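EchA16_2 (Mycobacterium avium subsp. paratuberculosis, PDB 3QYR) probably catalyses the reversible addition of water to the double bond of enoyl-CoA thioesters, as a member of the enoyl-CoA hydratase/isomerase (crotonase) family. Local coordinates at residues L139-P144 / A214-G219. Numbering follows the deposited sequence.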
ATOM      1  N   LEU A 139       4.306   2.060  19.182  1.00  8.83           N
ATOM      2  CA  LEU A 139       4.376   3.516  19.366  1.00  8.24           C
ATOM      3  C   LEU A 139       4.758   4.266  18.075  1.00  8.34           C
ATOM      4  O   LEU A 139       4.160   5.296  17.742  1.00  7.61           O
ATOM      5  CB  LEU A 139       5.355   3.891  20.482  1.00  8.39           C
ATOM      6  CG  LEU A 139       5.353   5.385  20.857  1.00  9.17           C
ATOM      7  CD1 LEU A 139       5.432   5.609  22.349  1.00  8.39           C
ATOM      8  CD2 LEU A 139       6.461   6.125  20.105  1.00  8.91           C
ATOM      9  N   SER A 140       5.734   3.755  17.326  1.00  8.81           N
ATOM     10  CA  SER A 140       6.257   4.532  16.185  1.00  9.22           C
ATOM     11  C   SER A 140       5.244   4.647  15.059  1.00  9.63           C
ATOM     12  O   SER A 140       5.354   5.538  14.223  1.00 10.94           O
ATOM     13  CB  SER A 140       7.600   4.000  15.701  1.00  9.32           C
ATOM     14  OG  SER A 140       7.548   2.624  15.431  1.00 10.29           O
ATOM     15  N   VAL A 141       4.244   3.768  15.062  1.00  8.90           N
ATOM     16  CA  VAL A 141       3.203   3.809  14.092  1.00  8.39           C
ATOM     17  C   VAL A 141       1.983   4.562  14.630  1.00  9.04           C
ATOM     18  O   VAL A 141       1.521   5.562  14.015  1.00  9.89           O
ATOM     19  CB  VAL A 141       2.777   2.374  13.697  1.00  8.73           C
ATOM     20  CG1 VAL A 141       1.568   2.425  12.756  1.00  5.61           C
ATOM     21  CG2 VAL A 141       3.955   1.644  13.048  1.00  8.08           C
ATOM     22  N   ARG A 142       1.468   4.080  15.761  1.00  7.83           N
ATOM     23  CA  ARG A 142       0.229   4.568  16.303  1.00  8.37           C
ATOM     24  C   ARG A 142       0.325   5.964  16.939  1.00  8.91           C
ATOM     25  O   ARG A 142      -0.687   6.660  16.987  1.00  9.43           O
ATOM     26  CB  ARG A 142      -0.359   3.582  17.341  1.00  8.19           C
ATOM     27  CG  ARG A 142      -0.616   2.199  16.783  1.00  8.06           C
ATOM     28  CD  ARG A 142      -1.714   1.386  17.465  1.00  9.17           C
ATOM     29  NE  ARG A 142      -1.876   0.136  16.714  1.00 10.07           N
ATOM     30  CZ  ARG A 142      -1.089  -0.930  16.852  1.00 10.42           C
ATOM     31  NH1 ARG A 142      -0.136  -0.925  17.763  1.00 12.07           N
ATOM     32  NH2 ARG A 142      -1.258  -2.011  16.094  1.00 11.21           N
ATOM     33  N   LEU A 143       1.487   6.381  17.450  1.00  8.97           N
ATOM     34  CA  LEU A 143       1.545   7.685  18.116  1.00  9.07           C
ATOM     35  C   LEU A 143       1.319   8.809  17.095  1.00  9.71           C
ATOM     36  O   LEU A 143       0.456   9.634  17.297  1.00  9.86           O
ATOM     37  CB  LEU A 143       2.809   7.870  18.970  1.00  8.64           C
ATOM     38  CG  LEU A 143       2.891   9.177  19.800  1.00  8.41           C
ATOM     39  CD1 LEU A 143       1.711   9.275  20.780  1.00  4.62           C
ATOM     40  CD2 LEU A 143       4.237   9.370  20.545  1.00  4.86           C
ATOM     41  N   PRO A 144       2.044   8.811  15.976  1.00 10.47           N
ATOM     42  CA  PRO A 144       1.724   9.770  14.934  1.00 11.46           C
ATOM     43  C   PRO A 144       0.273   9.647  14.419  1.00 12.16           C
ATOM     44  O   PRO A 144      -0.387  10.650  14.091  1.00 11.19           O
ATOM     45  CB  PRO A 144       2.697   9.399  13.799  1.00 11.86           C
ATOM     46  CG  PRO A 144       3.614   8.434  14.308  1.00 10.85           C
ATOM     47  CD  PRO A 144       3.172   7.944  15.619  1.00 10.70           C
ATOM     48  N   ALA A 214      -4.462  -3.008   7.707  1.00 12.22           N
ATOM     49  CA  ALA A 214      -3.932  -2.939   6.359  1.00 12.81           C
ATOM     50  C   ALA A 214      -2.993  -1.723   6.181  1.00 13.46           C
ATOM     51  O   ALA A 214      -2.074  -1.749   5.349  1.00 11.69           O
ATOM     52  CB  ALA A 214      -5.044  -2.913   5.359  1.00 12.98           C
ATOM     53  N   GLN A 215      -3.215  -0.687   6.993  1.00 13.79           N
ATOM     54  CA  GLN A 215      -2.389   0.514   6.945  1.00 15.45           C
ATOM     55  C   GLN A 215      -1.147   0.449   7.856  1.00 13.60           C
ATOM     56  O   GLN A 215      -0.121   0.992   7.528  1.00 14.04           O
ATOM     57  CB  GLN A 215      -3.231   1.738   7.380  1.00 16.59           C
ATOM     58  CG  GLN A 215      -4.037   2.366   6.264  1.00 23.39           C
ATOM     59  CD  GLN A 215      -5.363   2.969   6.737  1.00 30.88           C
ATOM     60  OE1 GLN A 215      -5.870   2.650   7.845  1.00 32.29           O
ATOM     61  NE2 GLN A 215      -5.953   3.840   5.874  1.00 33.82           N
ATOM     62  N   THR A 216      -1.291  -0.159   9.026  1.00 11.90           N
ATOM     63  CA  THR A 216      -0.259  -0.161  10.046  1.00 10.24           C
ATOM     64  C   THR A 216       0.786  -1.267   9.813  1.00 10.18           C
ATOM     65  O   THR A 216       1.927  -1.152  10.227  1.00 10.71           O
ATOM     66  CB  THR A 216      -0.915  -0.371  11.435  1.00 10.19           C
ATOM     67  OG1 THR A 216      -1.779  -1.519  11.391  1.00  7.67           O
ATOM     68  CG2 THR A 216      -1.723   0.829  11.837  1.00  7.02           C
ATOM     69  N   SER A 217       0.415  -2.324   9.121  1.00 10.25           N
ATOM     70  CA  SER A 217       1.261  -3.517   9.031  1.00 11.18           C
ATOM     71  C   SER A 217       2.652  -3.239   8.492  1.00 10.69           C
ATOM     72  O   SER A 217       3.620  -3.698   9.072  1.00 11.00           O
ATOM     73  CB  SER A 217       0.580  -4.598   8.181  1.00 11.86           C
ATOM     74  OG  SER A 217      -0.586  -5.089   8.858  1.00 16.43           O
ATOM     75  N   ALA A 218       2.767  -2.505   7.381  1.00 10.05           N
ATOM     76  CA  ALA A 218       4.095  -2.172   6.840  1.00  9.33           C
ATOM     77  C   ALA A 218       4.859  -1.348   7.860  1.00  8.63           C
ATOM     78  O   ALA A 218       6.032  -1.563   8.061  1.00  9.15           O
ATOM     79  CB  ALA A 218       4.017  -1.436   5.510  1.00  8.96           C
ATOM     80  N   GLY A 219       4.197  -0.468   8.577  1.00  8.10           N
ATOM     81  CA  GLY A 219       4.906   0.289   9.604  1.00  8.58           C
ATOM     82  C   GLY A 219       5.381  -0.530  10.816  1.00  8.63           C
ATOM     83  O   GLY A 219       6.478  -0.326  11.326  1.00  7.34           O
TER
HETATM   84  O   HOH W   1      -3.335  -1.837  13.360  1.00  4.10           O
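Val141 makes the direct contacts between 139-144 and 214-219, and its two methyls go to different residues one turn apart on the second helix. CG2 packs over the face of the Gly219 carbonyl group, 3.4 Å from Gly219 C, a van der Waals contact with a polar group. CG1 meets a methyl, with Val141 CG1 to Thr216 CG2 at 3.8 Å. The isopropyl fork reaches both because CG1 is anti to the backbone N (chi1 175°), which leaves CG2 anti to the carbonyl carbon, beside the N. Thr216 presents its methyl through its own rotamer, CG2 anti to the carbonyl carbon and OG1 between N and C. The two side chains cross at about a right angle. With no side chain on Gly219, the backbones close to 6.0 Å between Val141 CA and Gly219 CA.

Beside the methyl pair, Thr216 OG1 is hydrogen-bonded to a water at a short 2.5 Å. Arg142 NH2 makes a weak bond to the same water at 3.4 Å, with the water in the guanidinium plane at its edge. Thr216 OG1 is also hydrogen-bonded to Asp212 O, which can only accept, so the two bonds may compete for the single hydroxyl proton.

Further out, Leu220 touches both Val141 and Arg142, and Glu223 OE2 hydrogen-bonds Ser140 OG. Tyr208 of a second subunit packs on Leu139, Leu143 and Pro144. The contact thus ties helix 139-147 to the long C-terminal helix 198-234 of the crotonase fold near a subunit interface. Dispersion and shape fit at Val141 carry it, while the long Arg142-water leg probably adds little.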